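Response regulator aspartate phosphatase I (Bacillus subtilis subsp. subtilis, PDB 4I1A) acts as a phosphatase of the sporulation phosphotransferase Spo0F and activates ICEBs1 gene expression, excision and transfer by inactivating the repressor ImmR. Local coordinates at residues Met111-Phe114 / Ile120-Ile123; Leu269-Ala274 / Lys306-Leu311; Asp346-His349 / Met355-Asn358. All blocks are in the same frame, centred on the assembly; numbering follows the deposited sequence.

Contact 1. Residues Met111-Phe114 / Ile120-Ile123; sequences MYEF and ISAI
E113 folds along the flank of S121 and A122, where helices 102-115 and 119-129 come together just beside the short connection between them. Its CB points at the second helix and sits 3.7 Å from the backbone N of A122. CG lies beside the backbone N of its own residue (chi1 -62°), and a second bend (chi2 -76°) curls the chain so that the carboxylate drops alongside S121. There OE1 meets S121 CB at 3.3 Å. S121 OG is 3.7 Å from the same OE1, so hydroxyl and carboxylate are neighbours by packing rather than by a bond. The other oxygen, OE2, forms a salt bridge with R116 in the turn.

A122 brings the helices together over a single methyl. Its CB presses on the backbone of the first helix, 3.8 Å from F114 N, and is flanked by E113 CB at 4.0 Å and F114 CB at 4.1 Å. F114 offers this methyl its CB and turns its ring elsewhere: with CG opposite the backbone N (chi1 -178°), the ring swings off to Y151 and V152 of helix 139-155 and also makes a cation-pi contact with K117.

The small side chains of S121 and A122 let E113 CA and A122 CA close to 5.0 Å in this antiparallel alpha-hairpin, consistent with the Rap family's TPR domain. The contact itself is van der Waals: the glutamate chain on S121, and the A122 methyl on backbone and beta-carbons; the carboxylate's charge is met by R116, which is likely to hold the bent glutamate against the serine.

Contact 2. Residues Leu269-Ala274 / Lys306-Leu311; sequences LTYVEA and KILEGL
L311 N donates to I307 O at 2.9 Å, the shortest backbone bond in the two segments, and this turn of helix 299-313 carries L311 toward Y271 on helix 261-275. L311 touches lightly, its CD2 lying 4.4 Å from Y271 OH. L308, one turn earlier, does most of the work, its two methyls forking over neighbouring residues of the facing helix.

CD2 of L308 rides over a face of the Y271 ring, 3.7 Å from the centroid and 17° off the normal, a CH-pi contact. It is shifted toward the CG-CD1 side, with CD1 as its nearest ring atom at 3.6 Å. The ring stands there because CG of Y271 is swung opposite the backbone N (chi1 -158°), which sends the hydroxyl end past L308 toward L311. The other branch, CD1 of L308, meets the methyl of T270, CG2, at 3.6 Å. T270 thus divides its functions: CG2 faces the leucine, whereas OG1 turns back to hydrogen-bond L266 O in its own helix, so its buried hydroxyl is satisfied.

The two segments run nearly the same way, their axes 21° apart and 11.0 Å from each other. Such alignment of helices two apart in chain order is consistent with the stacking of alternate helices in a tetratricopeptide array; helix 279-295 comes between these two in sequence, and segment 306-311 falls in the predicted fifth repeat. Y285 and F286 of that intervening helix touch T270, and F305 and F313 of helix 299-313 also reach it. Helix 334-351 packs on I307 and L311 through V344, while its E343 touches Y271, whose ring also makes a cation-pi contact with K275.

Contact 3. Residues Asp346-His349 / Met355-Asn358; sequences DYFH and MLSN
The first torsions of F348 and S357 set this contact. In F348, CG lies opposite the carbonyl carbon (chi1 -72°), bringing the ring round to L356; in S357, OG is swung opposite the backbone N (chi1 -176°), directing the hydroxyl back to helix 334-351. L356 arches across the F348 ring. Its CD1 stands 3.9 Å from the ring centroid and only 8° off the normal, a well-centred CH-pi contact, while its CB covers the same ring nearer the stem, 3.9 Å from F348 CD2.

S357 fits against the backbone. Its CB lies 3.9 Å from F348 CB and 3.7 Å from H349 N, and its OG packs 3.4 Å from H349 CB on the way to a hydrogen bond with A345 O. That bond gives the hydroxyl a partner within the preceding helix and is likely to fix its rotation. The small serine allows F348 CA and S357 CA to approach to 5.0 Å.

An alanine in place of F348 removes the ring under L356 CD1, which would probably leave that leucine without its CH-pi partner and freer to turn.

The pair forms the closed end of the hairpin of helices 334-351 and 354-373, within the predicted sixth TPR repeat. D346 OD1 hydrogen-bonds Y361 farther along the second helix, and the F348 ring also borders L311 of helix 299-313.

Overall arrangement
The three contacts follow one another along an all-helical chain, on six different helices. Contact 1, near the start of the modelled region, lies across the chain's centre from the other two: its centre is 38 Å from that of contact 2 and 42 Å from that of contact 3, without touching either. Contacts 2 and 3 are neighbours, 16 Å between centres, and meet where L311 CD1 packs 4.2 Å from F348 CZ. Contacts 1 and 3 close hairpins of consecutive helices, whereas contact 2 joins helices two apart in sequence. Together they are consistent with a tetratricopeptide array, with pairing inside hairpins and stacking between them.

Contact 1. Residues Met111-Phe114 / Ile120-Ile123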
# COMPACT_ATOMS: atom_id res chain seq x y z
N MET A 111 -6.79 19.99 7.21
CA MET A 111 -5.68 19.63 6.33
C MET A 111 -4.37 20.06 6.96
O MET A 111 -3.34 19.41 6.80
CB MET A 111 -5.83 20.36 5.01
CG MET A 111 -6.90 19.85 4.10
SD MET A 111 -6.96 20.98 2.70
CE MET A 111 -7.86 20.01 1.50
N TYR A 112 -4.44 21.19 7.66
CA TYR A 112 -3.30 21.76 8.36
C TYR A 112 -2.81 20.81 9.45
O TYR A 112 -1.64 20.44 9.48
CB TYR A 112 -3.71 23.10 8.97
CG TYR A 112 -2.79 23.68 10.01
CD1 TYR A 112 -1.53 24.15 9.65
CD2 TYR A 112 -3.18 23.80 11.33
CE1 TYR A 112 -0.68 24.70 10.60
CE2 TYR A 112 -2.35 24.35 12.29
CZ TYR A 112 -1.10 24.80 11.91
OH TYR A 112 -0.25 25.35 12.85
N GLU A 113 -3.72 20.39 10.32
CA GLU A 113 -3.36 19.49 11.41
C GLU A 113 -2.95 18.11 10.91
O GLU A 113 -2.17 17.41 11.55
CB GLU A 113 -4.51 19.35 12.42
CG GLU A 113 -4.89 20.65 13.11
CD GLU A 113 -3.91 21.05 14.20
OE1 GLU A 113 -4.37 21.37 15.31
OE2 GLU A 113 -2.69 21.06 13.95
N PHE A 114 -3.48 17.71 9.75
CA PHE A 114 -3.10 16.43 9.18
C PHE A 114 -1.65 16.49 8.72
O PHE A 114 -0.90 15.52 8.86
CB PHE A 114 -4.03 16.05 8.02
CG PHE A 114 -3.71 14.71 7.42
CD1 PHE A 114 -3.97 13.54 8.12
CD2 PHE A 114 -3.12 14.62 6.17
CE1 PHE A 114 -3.66 12.30 7.58
CE2 PHE A 114 -2.81 13.38 5.62
CZ PHE A 114 -3.08 12.22 6.33
N ILE A 120 -6.06 13.59 15.68
CA ILE A 120 -7.25 13.88 16.47
C ILE A 120 -7.77 15.27 16.13
O ILE A 120 -8.97 15.46 15.91
CB ILE A 120 -6.99 13.72 18.00
CG1 ILE A 120 -7.72 12.49 18.55
CG2 ILE A 120 -7.45 14.93 18.79
CD1 ILE A 120 -7.46 11.21 17.78
N SER A 121 -6.86 16.24 16.03
CA SER A 121 -7.24 17.63 15.77
C SER A 121 -7.84 17.75 14.39
O SER A 121 -8.86 18.43 14.21
CB SER A 121 -6.03 18.56 15.89
OG SER A 121 -5.34 18.32 17.10
N ALA A 122 -7.22 17.08 13.43
CA ALA A 122 -7.66 17.12 12.04
C ALA A 122 -9.09 16.64 11.91
O ALA A 122 -9.94 17.34 11.36
CB ALA A 122 -6.73 16.29 11.15
N ILE A 123 -9.36 15.45 12.42
CA ILE A 123 -10.70 14.89 12.34
C ILE A 123 -11.68 15.72 13.16
O ILE A 123 -12.85 15.87 12.78
CB ILE A 123 -10.72 13.39 12.73
CG1 ILE A 123 -12.10 12.79 12.46
CG2 ILE A 123 -10.31 13.19 14.17
CD1 ILE A 123 -12.61 13.09 11.06

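Contact 2. Residues Leu269-Ala274 / Lys306-Leu311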
# COMPACT_ATOMS: atom_id res chain seq x y z
N LEU A 269 7.86 -7.85 -7.50
CA LEU A 269 8.19 -8.68 -8.65
C LEU A 269 9.16 -9.80 -8.26
O LEU A 269 8.95 -10.96 -8.60
CB LEU A 269 8.80 -7.81 -9.76
CG LEU A 269 8.97 -8.39 -11.17
CD1 LEU A 269 7.73 -9.14 -11.63
CD2 LEU A 269 9.29 -7.27 -12.14
N THR A 270 10.20 -9.44 -7.51
CA THR A 270 11.19 -10.41 -7.07
C THR A 270 10.52 -11.50 -6.26
O THR A 270 10.74 -12.70 -6.47
CB THR A 270 12.27 -9.76 -6.16
OG1 THR A 270 12.92 -8.69 -6.86
CG2 THR A 270 13.31 -10.79 -5.73
N TYR A 271 9.70 -11.08 -5.30
CA TYR A 271 9.05 -12.02 -4.41
C TYR A 271 8.10 -12.95 -5.17
O TYR A 271 8.13 -14.17 -4.97
CB TYR A 271 8.30 -11.26 -3.31
CG TYR A 271 8.05 -12.08 -2.08
CD1 TYR A 271 8.51 -13.39 -1.98
CD2 TYR A 271 7.34 -11.56 -1.01
CE1 TYR A 271 8.27 -14.15 -0.85
CE2 TYR A 271 7.09 -12.30 0.12
CZ TYR A 271 7.56 -13.59 0.20
OH TYR A 271 7.30 -14.31 1.33
N VAL A 272 7.28 -12.37 -6.05
CA VAL A 272 6.35 -13.14 -6.87
C VAL A 272 7.06 -14.25 -7.66
O VAL A 272 6.58 -15.39 -7.72
CB VAL A 272 5.54 -12.22 -7.81
CG1 VAL A 272 4.97 -12.98 -9.00
CG2 VAL A 272 4.44 -11.53 -7.04
N GLU A 273 8.20 -13.93 -8.25
CA GLU A 273 8.94 -14.89 -9.06
C GLU A 273 9.57 -15.98 -8.20
O GLU A 273 9.65 -17.14 -8.60
CB GLU A 273 10.00 -14.18 -9.90
CG GLU A 273 9.42 -13.31 -11.02
CD GLU A 273 8.68 -14.13 -12.06
OE1 GLU A 273 9.12 -15.26 -12.34
OE2 GLU A 273 7.65 -13.66 -12.61
N ALA A 274 10.04 -15.59 -7.02
CA ALA A 274 10.58 -16.53 -6.05
C ALA A 274 9.51 -17.54 -5.59
O ALA A 274 9.78 -18.73 -5.46
CB ALA A 274 11.15 -15.78 -4.86
N LYS A 306 16.73 -7.89 2.16
CA LYS A 306 17.50 -8.80 3.01
C LYS A 306 16.70 -10.02 3.49
O LYS A 306 17.27 -11.10 3.71
CB LYS A 306 18.14 -8.08 4.20
CG LYS A 306 19.15 -6.99 3.81
CD LYS A 306 20.06 -7.44 2.65
CE LYS A 306 20.60 -6.24 1.84
NZ LYS A 306 19.52 -5.41 1.19
N ILE A 307 15.38 -9.86 3.64
CA ILE A 307 14.52 -10.99 3.99
C ILE A 307 14.43 -11.97 2.82
O ILE A 307 14.59 -13.18 3.00
CB ILE A 307 13.09 -10.55 4.39
CG1 ILE A 307 13.11 -9.73 5.69
CG2 ILE A 307 12.16 -11.78 4.54
CD1 ILE A 307 11.76 -9.05 6.00
N LEU A 308 14.20 -11.45 1.62
CA LEU A 308 14.19 -12.28 0.42
C LEU A 308 15.54 -12.98 0.25
O LEU A 308 15.61 -14.17 -0.06
CB LEU A 308 13.88 -11.42 -0.81
CG LEU A 308 12.49 -10.78 -0.89
CD1 LEU A 308 12.27 -10.25 -2.29
CD2 LEU A 308 11.34 -11.75 -0.46
N GLU A 309 16.62 -12.23 0.47
CA GLU A 309 17.96 -12.78 0.35
C GLU A 309 18.19 -13.96 1.29
O GLU A 309 18.74 -14.99 0.88
CB GLU A 309 19.01 -11.71 0.65
CG GLU A 309 20.44 -12.22 0.40
CD GLU A 309 21.48 -11.15 0.68
OE1 GLU A 309 21.07 -10.01 1.01
OE2 GLU A 309 22.69 -11.45 0.58
N GLY A 310 17.77 -13.81 2.54
CA GLY A 310 17.97 -14.86 3.52
C GLY A 310 17.09 -16.06 3.19
O GLY A 310 17.47 -17.20 3.41
N LEU A 311 15.90 -15.76 2.68
CA LEU A 311 14.93 -16.77 2.27
C LEU A 311 15.39 -17.50 1.00
O LEU A 311 15.32 -18.72 0.94
CB LEU A 311 13.59 -16.07 2.00
CG LEU A 311 12.27 -16.47 2.66
CD1 LEU A 311 12.44 -17.06 4.04
CD2 LEU A 311 11.37 -15.24 2.71

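Contact 3. Residues Asp346-His349 / Met355-Asn358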
# COMPACT_ATOMS: atom_id res chain seq x y z
N ASP A 346 5.12 -19.21 7.23
CA ASP A 346 4.44 -20.17 6.33
C ASP A 346 5.46 -20.97 5.53
O ASP A 346 5.37 -22.20 5.41
CB ASP A 346 3.46 -19.47 5.37
CG ASP A 346 2.23 -18.92 6.08
OD1 ASP A 346 2.03 -19.23 7.27
OD2 ASP A 346 1.47 -18.17 5.43
N TYR A 347 6.43 -20.25 4.99
CA TYR A 347 7.49 -20.83 4.19
C TYR A 347 8.27 -21.92 4.93
O TYR A 347 8.54 -22.98 4.37
CB TYR A 347 8.42 -19.71 3.69
CG TYR A 347 9.66 -20.21 3.00
CD1 TYR A 347 10.81 -20.55 3.72
CD2 TYR A 347 9.69 -20.38 1.62
CE1 TYR A 347 11.94 -21.02 3.09
CE2 TYR A 347 10.81 -20.87 0.98
CZ TYR A 347 11.94 -21.18 1.72
OH TYR A 347 13.08 -21.65 1.08
N PHE A 348 8.64 -21.65 6.18
CA PHE A 348 9.36 -22.65 6.98
C PHE A 348 8.45 -23.82 7.37
O PHE A 348 8.91 -24.96 7.50
CB PHE A 348 10.00 -22.01 8.21
CG PHE A 348 11.20 -21.15 7.89
CD1 PHE A 348 12.16 -21.59 6.99
CD2 PHE A 348 11.34 -19.89 8.45
CE1 PHE A 348 13.26 -20.79 6.67
CE2 PHE A 348 12.43 -19.09 8.14
CZ PHE A 348 13.39 -19.55 7.25
N HIS A 349 7.16 -23.54 7.54
CA HIS A 349 6.20 -24.61 7.76
C HIS A 349 6.16 -25.55 6.55
O HIS A 349 6.20 -26.77 6.70
CB HIS A 349 4.82 -24.04 8.05
CG HIS A 349 3.74 -25.08 8.08
ND1 HIS A 349 3.34 -25.71 9.25
CD2 HIS A 349 2.98 -25.61 7.10
CE1 HIS A 349 2.38 -26.57 8.97
NE2 HIS A 349 2.14 -26.53 7.67
N MET A 355 10.46 -25.47 14.19
CA MET A 355 11.02 -24.62 15.23
C MET A 355 11.18 -23.19 14.71
O MET A 355 10.75 -22.22 15.37
CB MET A 355 12.36 -25.20 15.70
CG MET A 355 12.58 -25.10 17.19
SD MET A 355 14.05 -26.00 17.68
CE MET A 355 14.68 -24.94 18.98
N LEU A 356 11.74 -23.05 13.52
CA LEU A 356 11.90 -21.74 12.89
C LEU A 356 10.54 -21.13 12.61
O LEU A 356 10.31 -19.95 12.85
CB LEU A 356 12.67 -21.87 11.58
CG LEU A 356 14.16 -21.58 11.54
CD1 LEU A 356 14.72 -21.91 10.15
CD2 LEU A 356 14.43 -20.12 11.89
N SER A 357 9.65 -21.95 12.07
CA SER A 357 8.30 -21.54 11.74
C SER A 357 7.56 -21.01 12.97
O SER A 357 6.88 -20.00 12.89
CB SER A 357 7.53 -22.72 11.13
OG SER A 357 6.23 -22.35 10.70
N ASN A 358 7.71 -21.70 14.11
CA ASN A 358 7.11 -21.23 15.36
C ASN A 358 7.67 -19.89 15.84
O ASN A 358 6.91 -19.04 16.31
CB ASN A 358 7.27 -22.27 16.46
CG ASN A 358 6.16 -23.30 16.45
OD1 ASN A 358 5.45 -23.47 15.45
ND2 ASN A 358 6.01 -24.00 17.57